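Local structure of choline binding protein A (Lactobacillus salivarius str. Ren, 5GT1) at residues E90-V95 and N145-I150. The protein is probably a choline-binding surface protein of the cell wall, whose C-terminal part, the piece described here, is a zinc-binding domain of the M23 peptidase family. Residues are numbered along the deposited sequence; the frame is centred on the assembly and turned at random.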
loop_
_atom_site.group_PDB
_atom_site.type_symbol
_atom_site.label_atom_id
_atom_site.label_comp_id
_atom_site.label_asym_id
_atom_site.label_seq_id
_atom_site.Cartn_x
_atom_site.Cartn_y
_atom_site.Cartn_z
ATOM N N GLU A 90 0.905 -8.207 8.980
ATOM C CA GLU A 90 2.079 -8.033 9.851
ATOM C C GLU A 90 2.101 -6.590 10.392
ATOM O O GLU A 90 1.046 -6.064 10.755
ATOM C CB GLU A 90 3.369 -8.439 9.115
ATOM C CG GLU A 90 3.343 -9.864 8.561
ATOM C CD GLU A 90 2.956 -10.916 9.602
ATOM O OE1 GLU A 90 3.633 -10.987 10.642
ATOM O OE2 GLU A 90 1.978 -11.676 9.385
ATOM N N ASN A 91 3.265 -5.940 10.442
ATOM C CA ASN A 91 3.323 -4.538 10.881
ATOM C C ASN A 91 2.854 -3.607 9.750
ATOM O O ASN A 91 3.347 -3.709 8.613
ATOM C CB ASN A 91 4.739 -4.165 11.341
ATOM C CG ASN A 91 5.215 -5.022 12.502
ATOM O OD1 ASN A 91 4.746 -4.865 13.620
ATOM N ND2 ASN A 91 6.124 -5.950 12.229
ATOM N N TYR A 92 1.905 -2.725 10.051
ATOM C CA TYR A 92 1.357 -1.843 9.014
ATOM C C TYR A 92 1.262 -0.382 9.445
ATOM O O TYR A 92 1.177 -0.075 10.635
ATOM C CB TYR A 92 -0.003 -2.357 8.527
ATOM C CG TYR A 92 -1.056 -2.327 9.613
ATOM C CD1 TYR A 92 -1.888 -1.216 9.769
ATOM C CD2 TYR A 92 -1.202 -3.393 10.490
ATOM C CE1 TYR A 92 -2.847 -1.167 10.771
ATOM C CE2 TYR A 92 -2.166 -3.363 11.499
ATOM C CZ TYR A 92 -2.977 -2.244 11.638
ATOM O OH TYR A 92 -3.929 -2.190 12.632
ATOM N N VAL A 93 1.256 0.516 8.463
ATOM C CA VAL A 93 1.086 1.941 8.697
ATOM C C VAL A 93 -0.110 2.399 7.885
ATOM O O VAL A 93 -0.223 2.046 6.707
ATOM C CB VAL A 93 2.319 2.724 8.215
ATOM C CG1 VAL A 93 2.159 4.215 8.479
ATOM C CG2 VAL A 93 3.566 2.180 8.879
ATOM N N VAL A 94 -1.003 3.160 8.521
ATOM C CA VAL A 94 -2.171 3.742 7.862
ATOM C C VAL A 94 -1.992 5.264 7.762
ATOM O O VAL A 94 -1.698 5.943 8.762
ATOM C CB VAL A 94 -3.484 3.397 8.617
ATOM C CG1 VAL A 94 -4.712 3.938 7.874
ATOM C CG2 VAL A 94 -3.585 1.883 8.817
ATOM N N VAL A 95 -2.126 5.781 6.545
ATOM C CA VAL A 95 -2.052 7.210 6.267
ATOM C C VAL A 95 -3.388 7.637 5.655
ATOM O O VAL A 95 -3.890 6.986 4.737
ATOM C CB VAL A 95 -0.900 7.541 5.281
ATOM C CG1 VAL A 95 -0.897 9.026 4.934
ATOM C CG2 VAL A 95 0.453 7.137 5.861
ATOM N N ASN A 145 -12.976 3.922 8.156
ATOM C CA ASN A 145 -12.773 2.920 9.201
ATOM C C ASN A 145 -11.909 1.814 8.614
ATOM O O ASN A 145 -12.407 0.973 7.868
ATOM C CB ASN A 145 -14.136 2.364 9.644
ATOM C CG ASN A 145 -14.038 1.332 10.759
ATOM O OD1 ASN A 145 -12.973 0.788 11.051
ATOM N ND2 ASN A 145 -15.172 1.062 11.397
ATOM N N VAL A 146 -10.620 1.815 8.952
ATOM C CA VAL A 146 -9.674 0.882 8.326
ATOM C C VAL A 146 -9.982 -0.582 8.687
ATOM O O VAL A 146 -9.870 -1.474 7.848
ATOM C CB VAL A 146 -8.186 1.259 8.608
ATOM C CG1 VAL A 146 -7.734 0.816 9.993
ATOM C CG2 VAL A 146 -7.276 0.633 7.563
ATOM N N MET A 147 -10.405 -0.817 9.927
ATOM C CA MET A 147 -10.729 -2.174 10.363
ATOM C C MET A 147 -11.893 -2.753 9.568
ATOM O O MET A 147 -11.886 -3.937 9.221
ATOM C CB MET A 147 -11.005 -2.216 11.868
ATOM C CG MET A 147 -9.753 -2.037 12.704
ATOM S SD MET A 147 -8.477 -3.275 12.367
ATOM C CE MET A 147 -7.121 -2.461 13.212
ATOM N N LYS A 148 -12.885 -1.915 9.278
ATOM C CA LYS A 148 -14.005 -2.335 8.440
ATOM C C LYS A 148 -13.511 -2.682 7.017
ATOM O O LYS A 148 -13.854 -3.740 6.464
ATOM C CB LYS A 148 -15.100 -1.262 8.429
ATOM C CG LYS A 148 -16.401 -1.723 7.785
ATOM N N ALA A 149 -12.658 -1.828 6.450
ATOM C CA ALA A 149 -12.053 -2.137 5.156
ATOM C C ALA A 149 -11.289 -3.462 5.234
ATOM O O ALA A 149 -11.426 -4.329 4.364
ATOM C CB ALA A 149 -11.157 -0.991 4.691
ATOM N N ILE A 150 -10.521 -3.650 6.303
ATOM C CA ILE A 150 -9.768 -4.894 6.465
ATOM C C ILE A 150 -10.691 -6.130 6.597
ATOM O O ILE A 150 -10.373 -7.219 6.106
ATOM C CB ILE A 150 -8.729 -4.785 7.604
ATOM C CG1 ILE A 150 -7.658 -3.743 7.230
ATOM C CG2 ILE A 150 -8.034 -6.119 7.827
ATOM C CD1 ILE A 150 -6.828 -3.243 8.399
#
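Val-94 and Val-146 form the buried aliphatic half of this contact, where strand 92-96 packs against the first turn of helix 146-151. CG2 of Val-146 lies 4.1 Å from CG2 of Val-94 and almost as near its CG1. The chi1 of Val-146, 79°, sets CG1 between backbone N and carbonyl carbon, leaving CG2 anti to the N and directed at the strand. Short branched valines suit the 8.0 Å between CA of Val-94 and CA of Val-146; Val-103 of the neighbouring strand also packs on Val-146.

Strand 92-96 belongs to the antiparallel sheet of the M23 peptidase domain, which also carries the zinc ligands His-57, Asp-61 and His-137; the short helix packs on its strands 78-86, 92-96 and 101-108. The Tyr-92 side chain is about 8 Å from that of His-137.

At the outer margin, CE of Met-147 comes 3.3 Å from OH of Tyr-92, the side chains crossing nearly perpendicularly. A bend at chi2 (-58°) helps bring the terminal methyl of this flexible chain to the phenolic end. The long tyrosine spans from strand to methionine, offering apolar ring surface and a hydroxyl that bonds weakly with Gln-82.

The segments share no hydrogen bond, but the helix start has its own cap: OD1 of Asn-145 accepts from N of Lys-148 at 3.2 Å, because asparagine's short side chain can turn its oxygen back to the first turn.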